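Local coordinates for protein alpha-galactosidase 1 (Saccharomyces cerevisiae, PDB 3LRL) that catalyses the hydrolysis of terminal, non-reducing alpha-D-galactose residues from alpha-galactosides such as galactose oligosaccharides, galactomannans and galactolipids, at residues N94-V99 with A139-D144; Y148-N153 with H165-M170; C186-D191 with S203-G208. The protein carries 1 engineered substitution. All blocks are in the same frame, centred on the assembly; numbering follows the deposited sequence.

Contact 1: residues N94-V99 with A139-D144; sequences NGMGHV and ANNRVD. With NA (sodium ion), chain I.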
loop_
_atom_site.group_PDB
_atom_site.type_symbol
_atom_site.label_atom_id
_atom_site.label_comp_id
_atom_site.label_asym_id
_atom_site.label_seq_id
_atom_site.Cartn_x
_atom_site.Cartn_y
_atom_site.Cartn_z
ATOM N N ASN A 94 21.865 37.977 -23.434
ATOM C CA ASN A 94 21.004 39.134 -23.159
ATOM C C ASN A 94 20.088 38.945 -21.941
ATOM O O ASN A 94 19.391 39.877 -21.508
ATOM C CB ASN A 94 20.217 39.476 -24.423
ATOM C CG ASN A 94 21.127 39.586 -25.651
ATOM O OD1 ASN A 94 21.902 40.536 -25.773
ATOM N ND2 ASN A 94 21.060 38.593 -26.540
ATOM N N GLY A 95 20.119 37.743 -21.372
ATOM C CA GLY A 95 19.237 37.399 -20.260
ATOM C C GLY A 95 17.897 36.869 -20.745
ATOM O O GLY A 95 17.592 36.909 -21.956
ATOM N N MET A 96 17.084 36.396 -19.804
ATOM C CA MET A 96 15.817 35.750 -20.145
ATOM C C MET A 96 14.749 36.739 -20.556
ATOM O O MET A 96 13.979 36.468 -21.475
ATOM C CB MET A 96 15.312 34.878 -18.990
ATOM C CG MET A 96 16.279 33.792 -18.552
ATOM S SD MET A 96 17.219 33.034 -19.901
ATOM C CE MET A 96 15.982 32.112 -20.800
ATOM N N GLY A 97 14.712 37.882 -19.868
ATOM C CA GLY A 97 13.733 38.929 -20.117
ATOM C C GLY A 97 13.744 39.342 -21.567
ATOM O O GLY A 97 12.705 39.649 -22.135
ATOM N N HIS A 98 14.933 39.337 -22.156
ATOM C CA HIS A 98 15.118 39.657 -23.562
ATOM C C HIS A 98 14.535 38.587 -24.494
ATOM O O HIS A 98 13.942 38.911 -25.540
ATOM C CB HIS A 98 16.590 39.894 -23.853
ATOM C CG HIS A 98 16.835 40.519 -25.186
ATOM N ND1 HIS A 98 16.420 41.801 -25.492
ATOM C CD2 HIS A 98 17.433 40.035 -26.302
ATOM C CE1 HIS A 98 16.764 42.086 -26.735
ATOM N NE2 HIS A 98 17.375 41.030 -27.249
ATOM N N VAL A 99 14.675 37.318 -24.098
ATOM C CA VAL A 99 14.045 36.200 -24.805
ATOM C C VAL A 99 12.517 36.362 -24.723
ATOM O O VAL A 99 11.825 36.254 -25.742
ATOM C CB VAL A 99 14.512 34.815 -24.227
ATOM C CG1 VAL A 99 13.898 33.660 -24.978
ATOM C CG2 VAL A 99 16.025 34.704 -24.239
ATOM N N ALA A 139 9.277 36.617 -12.689
ATOM C CA ALA A 139 8.475 37.812 -12.916
ATOM C C ALA A 139 9.334 38.913 -13.555
ATOM O O ALA A 139 8.972 39.458 -14.594
ATOM C CB ALA A 139 7.860 38.281 -11.614
ATOM N N ASN A 140 10.481 39.204 -12.943
ATOM C CA ASN A 140 11.446 40.184 -13.455
ATOM C C ASN A 140 11.834 39.913 -14.887
ATOM O O ASN A 140 12.064 40.840 -15.642
ATOM C CB ASN A 140 12.728 40.187 -12.614
ATOM C CG ASN A 140 12.541 40.800 -11.249
ATOM O OD1 ASN A 140 11.414 41.048 -10.800
ATOM N ND2 ASN A 140 13.655 41.058 -10.572
ATOM N N ASN A 141 11.929 38.630 -15.250
ATOM C CA ASN A 141 12.239 38.230 -16.640
ATOM C C ASN A 141 11.018 37.978 -17.536
ATOM O O ASN A 141 11.145 37.419 -18.625
ATOM C CB ASN A 141 13.216 37.043 -16.657
ATOM C CG ASN A 141 14.562 37.407 -16.086
ATOM O OD1 ASN A 141 14.760 37.397 -14.858
ATOM N ND2 ASN A 141 15.496 37.749 -16.959
ATOM N N ARG A 142 9.848 38.404 -17.053
ATOM C CA ARG A 142 8.588 38.463 -17.813
ATOM C C ARG A 142 8.108 37.103 -18.341
ATOM O O ARG A 142 7.578 36.987 -19.468
ATOM C CB ARG A 142 8.669 39.514 -18.918
ATOM C CG ARG A 142 8.855 40.940 -18.388
ATOM C CD ARG A 142 9.051 41.955 -19.507
ATOM N NE ARG A 142 10.368 41.877 -20.137
ATOM C CZ ARG A 142 11.503 42.344 -19.607
ATOM N NH1 ARG A 142 11.509 42.895 -18.404
ATOM N NH2 ARG A 142 12.641 42.263 -20.282
ATOM N N VAL A 143 8.300 36.081 -17.493
ATOM C CA VAL A 143 7.941 34.693 -17.774
ATOM C C VAL A 143 6.432 34.531 -17.601
ATOM O O VAL A 143 5.849 35.185 -16.751
ATOM C CB VAL A 143 8.759 33.729 -16.845
ATOM C CG1 VAL A 143 8.253 32.286 -16.931
ATOM C CG2 VAL A 143 10.218 33.801 -17.189
ATOM N N ASP A 144 5.815 33.677 -18.412
ATOM C CA ASP A 144 4.341 33.543 -18.453
ATOM C C ASP A 144 3.867 32.171 -17.963
ATOM O O ASP A 144 2.659 31.928 -17.839
ATOM C CB ASP A 144 3.788 33.739 -19.878
ATOM C CG ASP A 144 4.254 35.027 -20.534
ATOM O OD1 ASP A 144 3.871 36.130 -20.080
ATOM O OD2 ASP A 144 4.997 34.933 -21.534
HETATM NA NA NA I . 17.367 40.886 -29.532
#
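Asn141 and Arg142, at the C-terminal end of helix 131-140, close on Gly97 in the first turn of helix 96-105. Ala139 prepares this end: its carbonyl O accepts the backbone N of Arg142 at 2.8 Å as the helix runs out. Asn141 is the first residue to leave helical geometry, and here the backbones come closest, with CA of Asn141 3.8 Å from CA of Gly97. The carbonyl O of Asn141 receives a CA-H...O contact from Gly97 CA at 3.3 Å, while Asn141 CB packs against Met96 CB at 3.8 Å. Met96 then bends back, and its far end turns away. Arg142 reaches in from the side. Its chain turns at chi3 (-74°), which brings NH2 to 3.2 Å from Gly97 O, while NE is held in a salt bridge by Asp101, further along helix 96-105. A CB on Gly97 would lie only 2.7 Å from Arg142 NH2, so glycine is what allows the close approach. Beyond it, Val143 turns into the interior onto strand 109-115. On the far side of helix 96-105, His98 NE2 binds the sodium ion at 2.3 Å together with His102. With Arg142 as the C-prime residue at positive phi, helix 131-140 ends in a Schellman motif, which docks on the N-terminal turn of the neighbouring helix 96-105 in the TIM-barrel domain.

Contact 2: residues Y148-N153 with H165-M170; sequences YDNCYN and HRYKAM. With GLA (alpha-D-galactopyranose), chain D.
Tyr148, on strand 145-149, lays one ring face under Met170 of helix 160-176. Met170 CG sits 3.8 Å from the ring centroid in a CH-pi contact, and its CB comes to 3.3 Å from Tyr148 CE2. The sulfur, lying obliquely over the same ring, adds a Met-aromatic contact. Tyr167 meets the Tyr148 ring at CD2, the two planes nearly perpendicular at 87°, and carries its hydroxyl onward to Asp149 O, to which OH donates at 2.7 Å from above the carbonyl plane. This bond tethers the backbone carbonyl of the nucleophile Asp149. Polar packing is equally close at the loop: Arg166, bent at chi3 (45°), brings its guanidinium edge to Asn150 OD1, through weak bonds from NH1 and NH2, while Asn153 CB covers one guanidinium face and Asn153 ND2 gives OD1 a straighter bond of 2.8 Å. Gln156 O takes Arg166 NE, and Gln190 takes Asn150 ND2. The Tyr148 hydroxyl meets the helix backbone through a water, which bridges OH to Arg166 O, whereas the opposite side of the helix, with His165 and Lys168, faces solvent. This is the strand-to-helix packing of a beta-alpha-beta unit in a TIM barrel, with the catalytic residue at the strand's C-terminal end.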
loop_
_atom_site.group_PDB
_atom_site.type_symbol
_atom_site.label_atom_id
_atom_site.label_comp_id
_atom_site.label_asym_id
_atom_site.label_seq_id
_atom_site.Cartn_x
_atom_site.Cartn_y
_atom_site.Cartn_z
ATOM N N TYR A 148 7.396 22.987 -13.119
ATOM C CA TYR A 148 7.964 22.904 -11.774
ATOM C C TYR A 148 8.156 21.434 -11.341
ATOM O O TYR A 148 7.190 20.727 -10.997
ATOM C CB TYR A 148 7.114 23.732 -10.794
ATOM C CG TYR A 148 7.821 24.128 -9.502
ATOM C CD1 TYR A 148 9.102 24.676 -9.526
ATOM C CD2 TYR A 148 7.193 23.984 -8.271
ATOM C CE1 TYR A 148 9.769 25.039 -8.359
ATOM C CE2 TYR A 148 7.846 24.339 -7.089
ATOM C CZ TYR A 148 9.140 24.878 -7.143
ATOM O OH TYR A 148 9.813 25.238 -5.987
ATOM N N ASP A 149 9.415 20.998 -11.384
ATOM C CA ASP A 149 9.795 19.581 -11.296
ATOM C C ASP A 149 9.813 19.043 -9.846
ATOM O O ASP A 149 9.402 19.749 -8.918
ATOM C CB ASP A 149 11.160 19.398 -11.981
ATOM C CG ASP A 149 11.293 18.067 -12.710
ATOM O OD1 ASP A 149 10.869 17.019 -12.174
ATOM O OD2 ASP A 149 11.853 18.076 -13.821
ATOM N N ASN A 150 10.296 17.806 -9.659
ATOM C CA ASN A 150 10.250 17.120 -8.354
ATOM C C ASN A 150 11.518 16.336 -7.982
ATOM O O ASN A 150 11.495 15.431 -7.135
ATOM C CB ASN A 150 9.026 16.213 -8.316
ATOM C CG ASN A 150 8.784 15.556 -6.941
ATOM O OD1 ASN A 150 8.951 16.167 -5.889
ATOM N ND2 ASN A 150 8.364 14.315 -6.970
ATOM N N CYS A 151 12.623 16.680 -8.624
ATOM C CA CYS A 151 13.919 16.072 -8.326
ATOM C C CYS A 151 14.542 16.698 -7.078
ATOM O O CYS A 151 14.383 17.895 -6.829
ATOM C CB CYS A 151 14.859 16.182 -9.539
ATOM S SG CYS A 151 14.401 15.041 -10.908
ATOM N N TYR A 152 15.228 15.863 -6.298
ATOM C CA TYR A 152 15.981 16.264 -5.107
ATOM C C TYR A 152 15.121 17.082 -4.138
ATOM O O TYR A 152 15.497 18.166 -3.700
ATOM C CB TYR A 152 17.309 16.969 -5.504
ATOM C CG TYR A 152 18.119 16.133 -6.472
ATOM C CD1 TYR A 152 18.176 16.456 -7.836
ATOM C CD2 TYR A 152 18.799 14.990 -6.033
ATOM C CE1 TYR A 152 18.898 15.662 -8.741
ATOM C CE2 TYR A 152 19.514 14.192 -6.914
ATOM C CZ TYR A 152 19.560 14.528 -8.264
ATOM O OH TYR A 152 20.268 13.715 -9.127
ATOM N N ASN A 153 13.965 16.534 -3.796
ATOM C CA ASN A 153 12.995 17.256 -2.973
ATOM C C ASN A 153 13.254 17.176 -1.471
ATOM O O ASN A 153 12.451 17.651 -0.673
ATOM C CB ASN A 153 11.572 16.820 -3.316
ATOM C CG ASN A 153 11.373 15.322 -3.188
ATOM O OD1 ASN A 153 12.002 14.670 -2.349
ATOM N ND2 ASN A 153 10.485 14.770 -4.012
ATOM N N HIS A 165 1.960 21.114 0.195
ATOM C CA HIS A 165 2.574 22.292 0.790
ATOM C C HIS A 165 3.859 22.729 0.080
ATOM O O HIS A 165 4.051 23.919 -0.151
ATOM C CB HIS A 165 2.791 22.073 2.288
ATOM C CG HIS A 165 1.541 22.251 3.107
ATOM N ND1 HIS A 165 0.790 23.412 3.086
ATOM C CD2 HIS A 165 0.920 21.416 3.982
ATOM C CE1 HIS A 165 -0.246 23.279 3.897
ATOM N NE2 HIS A 165 -0.184 22.083 4.464
ATOM N N ARG A 166 4.714 21.775 -0.290
ATOM C CA ARG A 166 5.886 22.065 -1.133
ATOM C C ARG A 166 5.532 22.757 -2.476
ATOM O O ARG A 166 6.148 23.759 -2.851
ATOM C CB ARG A 166 6.738 20.800 -1.349
ATOM C CG ARG A 166 8.067 21.031 -2.117
ATOM C CD ARG A 166 9.033 19.839 -2.022
ATOM N NE ARG A 166 8.357 18.560 -2.237
ATOM C CZ ARG A 166 8.222 17.961 -3.414
ATOM N NH1 ARG A 166 8.760 18.492 -4.532
ATOM N NH2 ARG A 166 7.557 16.809 -3.466
ATOM N N TYR A 167 4.511 22.253 -3.154
ATOM C CA TYR A 167 4.001 22.870 -4.362
ATOM C C TYR A 167 3.185 24.160 -4.184
ATOM O O TYR A 167 3.174 25.027 -5.066
ATOM C CB TYR A 167 3.287 21.831 -5.223
ATOM C CG TYR A 167 4.327 20.963 -5.896
ATOM C CD1 TYR A 167 4.639 19.684 -5.390
ATOM C CD2 TYR A 167 5.082 21.456 -6.979
ATOM C CE1 TYR A 167 5.634 18.913 -5.977
ATOM C CE2 TYR A 167 6.082 20.666 -7.575
ATOM C CZ TYR A 167 6.339 19.401 -7.059
ATOM O OH TYR A 167 7.308 18.617 -7.610
ATOM N N LYS A 168 2.517 24.283 -3.041
ATOM C CA LYS A 168 1.773 25.477 -2.709
ATOM C C LYS A 168 2.735 26.638 -2.463
ATOM O O LYS A 168 2.397 27.802 -2.729
ATOM C CB LYS A 168 0.895 25.231 -1.485
ATOM C CG LYS A 168 0.038 26.417 -1.110
ATOM C CD LYS A 168 -0.910 26.063 0.021
ATOM C CE LYS A 168 -1.933 27.159 0.210
ATOM N NZ LYS A 168 -1.274 28.248 0.941
ATOM N N ALA A 169 3.921 26.317 -1.964
ATOM C CA ALA A 169 4.938 27.325 -1.666
ATOM C C ALA A 169 5.377 28.137 -2.892
ATOM O O ALA A 169 5.441 29.372 -2.815
ATOM C CB ALA A 169 6.137 26.705 -0.917
ATOM N N MET A 170 5.657 27.464 -4.014
ATOM C CA MET A 170 5.864 28.138 -5.306
ATOM C C MET A 170 4.575 28.796 -5.874
ATOM O O MET A 170 4.633 29.892 -6.450
ATOM C CB MET A 170 6.484 27.200 -6.356
ATOM C CG MET A 170 6.905 27.916 -7.671
ATOM S SD MET A 170 7.962 29.393 -7.426
ATOM C CE MET A 170 9.587 28.663 -7.218
HETATM C C1 GLA D . 11.723 14.908 -15.411
HETATM C C2 GLA D . 10.347 15.442 -15.918
HETATM C C3 GLA D . 10.593 16.458 -17.057
HETATM C C4 GLA D . 11.828 17.404 -16.873
HETATM C C5 GLA D . 13.085 16.689 -16.362
HETATM C C6 GLA D . 14.197 17.689 -16.027
HETATM O O2 GLA D . 9.425 14.362 -16.283
HETATM O O3 GLA D . 9.410 17.183 -17.303
HETATM O O4 GLA D . 11.583 18.485 -16.000
HETATM O O5 GLA D . 12.723 15.924 -15.210
HETATM O O6 GLA D . 15.256 17.701 -16.972
HETATM O O HOH W 1 8.724 24.716 -3.714
#

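Contact 3: residues C186-D191 with S203-G208; sequences CNWGQD and SWRMSG. With GLA (alpha-D-galactopyranose), chain D.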
loop_
_atom_site.group_PDB
_atom_site.type_symbol
_atom_site.label_atom_id
_atom_site.label_comp_id
_atom_site.label_asym_id
_atom_site.label_seq_id
_atom_site.Cartn_x
_atom_site.Cartn_y
_atom_site.Cartn_z
ATOM N N CYS A 186 5.105 19.264 -12.055
ATOM C CA CYS A 186 5.805 18.089 -12.583
ATOM C C CYS A 186 6.297 17.254 -11.394
ATOM O O CYS A 186 7.465 17.296 -11.029
ATOM C CB CYS A 186 6.950 18.539 -13.487
ATOM S SG CYS A 186 7.812 17.251 -14.405
ATOM N N ASN A 187 5.388 16.539 -10.742
ATOM C CA ASN A 187 5.768 15.611 -9.662
ATOM C C ASN A 187 5.311 14.185 -9.929
ATOM O O ASN A 187 5.347 13.351 -9.028
ATOM C CB ASN A 187 5.292 16.081 -8.278
ATOM C CG ASN A 187 3.860 15.679 -7.955
ATOM O OD1 ASN A 187 2.983 15.649 -8.813
ATOM N ND2 ASN A 187 3.616 15.401 -6.687
ATOM N N TRP A 188 4.890 13.916 -11.170
ATOM C CA TRP A 188 4.710 12.544 -11.665
ATOM C C TRP A 188 3.547 11.795 -10.994
ATOM O O TRP A 188 3.559 10.547 -10.873
ATOM C CB TRP A 188 6.007 11.754 -11.497
ATOM C CG TRP A 188 7.271 12.545 -11.775
ATOM C CD1 TRP A 188 7.546 13.300 -12.887
ATOM C CD2 TRP A 188 8.440 12.611 -10.946
ATOM N NE1 TRP A 188 8.793 13.850 -12.787
ATOM C CE2 TRP A 188 9.369 13.449 -11.606
ATOM C CE3 TRP A 188 8.791 12.052 -9.700
ATOM C CZ2 TRP A 188 10.630 13.748 -11.062
ATOM C CZ3 TRP A 188 10.039 12.351 -9.159
ATOM C CH2 TRP A 188 10.954 13.178 -9.855
ATOM N N GLY A 189 2.556 12.568 -10.550
ATOM C CA GLY A 189 1.402 12.026 -9.855
ATOM C C GLY A 189 1.670 11.585 -8.440
ATOM O O GLY A 189 0.793 10.960 -7.803
ATOM N N GLN A 190 2.862 11.903 -7.929
ATOM C CA GLN A 190 3.269 11.465 -6.595
ATOM C C GLN A 190 2.324 12.009 -5.509
ATOM O O GLN A 190 1.929 13.193 -5.535
ATOM C CB GLN A 190 4.730 11.843 -6.337
ATOM C CG GLN A 190 5.385 11.334 -5.031
ATOM C CD GLN A 190 6.865 11.732 -4.968
ATOM O OE1 GLN A 190 7.228 12.940 -4.889
ATOM N NE2 GLN A 190 7.731 10.727 -5.034
ATOM N N ASP A 191 1.963 11.128 -4.573
ATOM C CA ASP A 191 1.033 11.461 -3.484
ATOM C C ASP A 191 -0.332 11.975 -3.967
ATOM O O ASP A 191 -0.909 12.874 -3.361
ATOM C CB ASP A 191 1.668 12.428 -2.467
ATOM C CG ASP A 191 2.997 11.928 -1.961
ATOM O OD1 ASP A 191 3.058 10.732 -1.631
ATOM O OD2 ASP A 191 3.982 12.703 -1.905
ATOM N N SER A 203 -2.040 22.682 -14.209
ATOM C CA SER A 203 -1.972 21.292 -14.646
ATOM C C SER A 203 -1.012 20.534 -13.758
ATOM O O SER A 203 -0.280 21.148 -12.978
ATOM C CB SER A 203 -1.576 21.171 -16.130
ATOM O OG SER A 203 -0.277 21.672 -16.343
ATOM N N TRP A 204 -1.027 19.205 -13.868
ATOM C CA TRP A 204 -0.114 18.349 -13.102
ATOM C C TRP A 204 0.244 17.078 -13.870
ATOM O O TRP A 204 -0.627 16.324 -14.304
ATOM C CB TRP A 204 -0.697 17.980 -11.716
ATOM C CG TRP A 204 -2.128 17.578 -11.775
ATOM C CD1 TRP A 204 -2.624 16.310 -11.939
ATOM C CD2 TRP A 204 -3.268 18.446 -11.696
ATOM N NE1 TRP A 204 -3.993 16.339 -11.960
ATOM C CE2 TRP A 204 -4.414 17.641 -11.829
ATOM C CE3 TRP A 204 -3.425 19.833 -11.534
ATOM C CZ2 TRP A 204 -5.713 18.173 -11.796
ATOM C CZ3 TRP A 204 -4.708 20.363 -11.491
ATOM C CH2 TRP A 204 -5.837 19.528 -11.610
ATOM N N ARG A 205 1.539 16.846 -14.031
ATOM C CA ARG A 205 2.017 15.553 -14.527
ATOM C C ARG A 205 1.478 14.497 -13.580
ATOM O O ARG A 205 1.620 14.613 -12.346
ATOM C CB ARG A 205 3.544 15.532 -14.598
ATOM C CG ARG A 205 4.107 16.332 -15.778
ATOM C CD ARG A 205 4.131 15.496 -17.076
ATOM N NE ARG A 205 4.898 14.265 -16.867
ATOM C CZ ARG A 205 6.226 14.192 -16.888
ATOM N NH1 ARG A 205 6.947 15.258 -17.165
ATOM N NH2 ARG A 205 6.831 13.042 -16.658
ATOM N N MET A 206 0.810 13.502 -14.160
ATOM C CA MET A 206 0.230 12.390 -13.399
ATOM C C MET A 206 1.018 11.077 -13.508
ATOM O O MET A 206 0.524 10.014 -13.100
ATOM C CB MET A 206 -1.266 12.200 -13.741
ATOM C CG MET A 206 -1.664 12.213 -15.239
ATOM S SD MET A 206 -0.718 11.076 -16.292
ATOM C CE MET A 206 -1.266 9.475 -15.809
ATOM N N SER A 207 2.248 11.146 -14.026
ATOM C CA SER A 207 3.103 9.946 -14.210
ATOM C C SER A 207 4.601 10.243 -14.438
ATOM O O SER A 207 4.995 11.398 -14.655
ATOM C CB SER A 207 2.572 9.083 -15.376
ATOM O OG SER A 207 3.020 9.606 -16.606
ATOM N N GLY A 208 5.419 9.194 -14.437
ATOM C CA GLY A 208 6.809 9.312 -14.894
ATOM C C GLY A 208 6.893 9.714 -16.366
ATOM O O GLY A 208 5.882 9.703 -17.089
HETATM C C1 GLA D . 11.723 14.908 -15.411
HETATM C C2 GLA D . 10.347 15.442 -15.918
HETATM C C3 GLA D . 10.593 16.458 -17.057
HETATM C C4 GLA D . 11.828 17.404 -16.873
HETATM C C5 GLA D . 13.085 16.689 -16.362
HETATM C C6 GLA D . 14.197 17.689 -16.027
HETATM O O2 GLA D . 9.425 14.362 -16.283
HETATM O O3 GLA D . 9.410 17.183 -17.303
HETATM O O4 GLA D . 11.583 18.485 -16.000
HETATM O O5 GLA D . 12.723 15.924 -15.210
HETATM O O6 GLA D . 15.256 17.701 -16.972
HETATM O O HOH W 2 2.599 16.774 -11.128
#
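Trp188 sets CD1 of its indole over one face of the Arg205 guanidinium, 3.8 Å from NH2, with the two planes inclined at 52°. Cys186 SG approaches the same group obliquely, and also comes to 3.3 Å from O3 of the galactose. The arginine chain curls, bent at chi2 (-84°) and again at chi3, which turns the guanidinium edge to the sugar: O2 accepts from both NH1, at 2.8 Å, and NH2, while NH1 gives O3 a weaker bond. NH2 is also held by Ser207 O and by Asp209, the proton donor, so the rotation of the group is fixed from several directions. With an alanine here, O2 and O3 of the galactose and Asp209 would probably be left without their guanidinium partner. The backbones are joined less firmly. Gly189 N donates a weak bond to Arg205 O, 2.9 Å away, and a water links that same oxygen with N and OD1 of Asn187, OD1 also bonded to Thr193. Ser207 O lies 3.2 Å from Trp188 CA in a CA-H...O contact. Residues 187-190 form a type I' turn, and a CB on Gly189 would fall 2.6 Å from Met206 O, which, with the positive phi, favours glycine. The chemistry implies a pocket wall that reads the galactose 2- and 3-hydroxyls through one guanidinium, probably held in place by Asp209 and Ser207 O and backed by tryptophan and cysteine.

How the contacts relate
All three contacts belong to the TIM-barrel domain and follow one another along the chain, each closing before the next opens. Contact 1 lies apart, its centre about 22 Å from that of contact 2 and about 27 Å from that of contact 3; its second segment leads directly into strand 145-149. Contacts 2 and 3 are neighbours, centres about 11 Å apart, on the parallel sheet in which strands 145-149, 182-185 and 203-205 run side by side. They join through Tyr148 O with Cys186 N and Asn150 ND2 with Gln190 OE1, both probable hydrogen bonds. Both reach the bound galactose, at the C-terminal ends of the barrel strands, whereas contact 1 ties outer helices together.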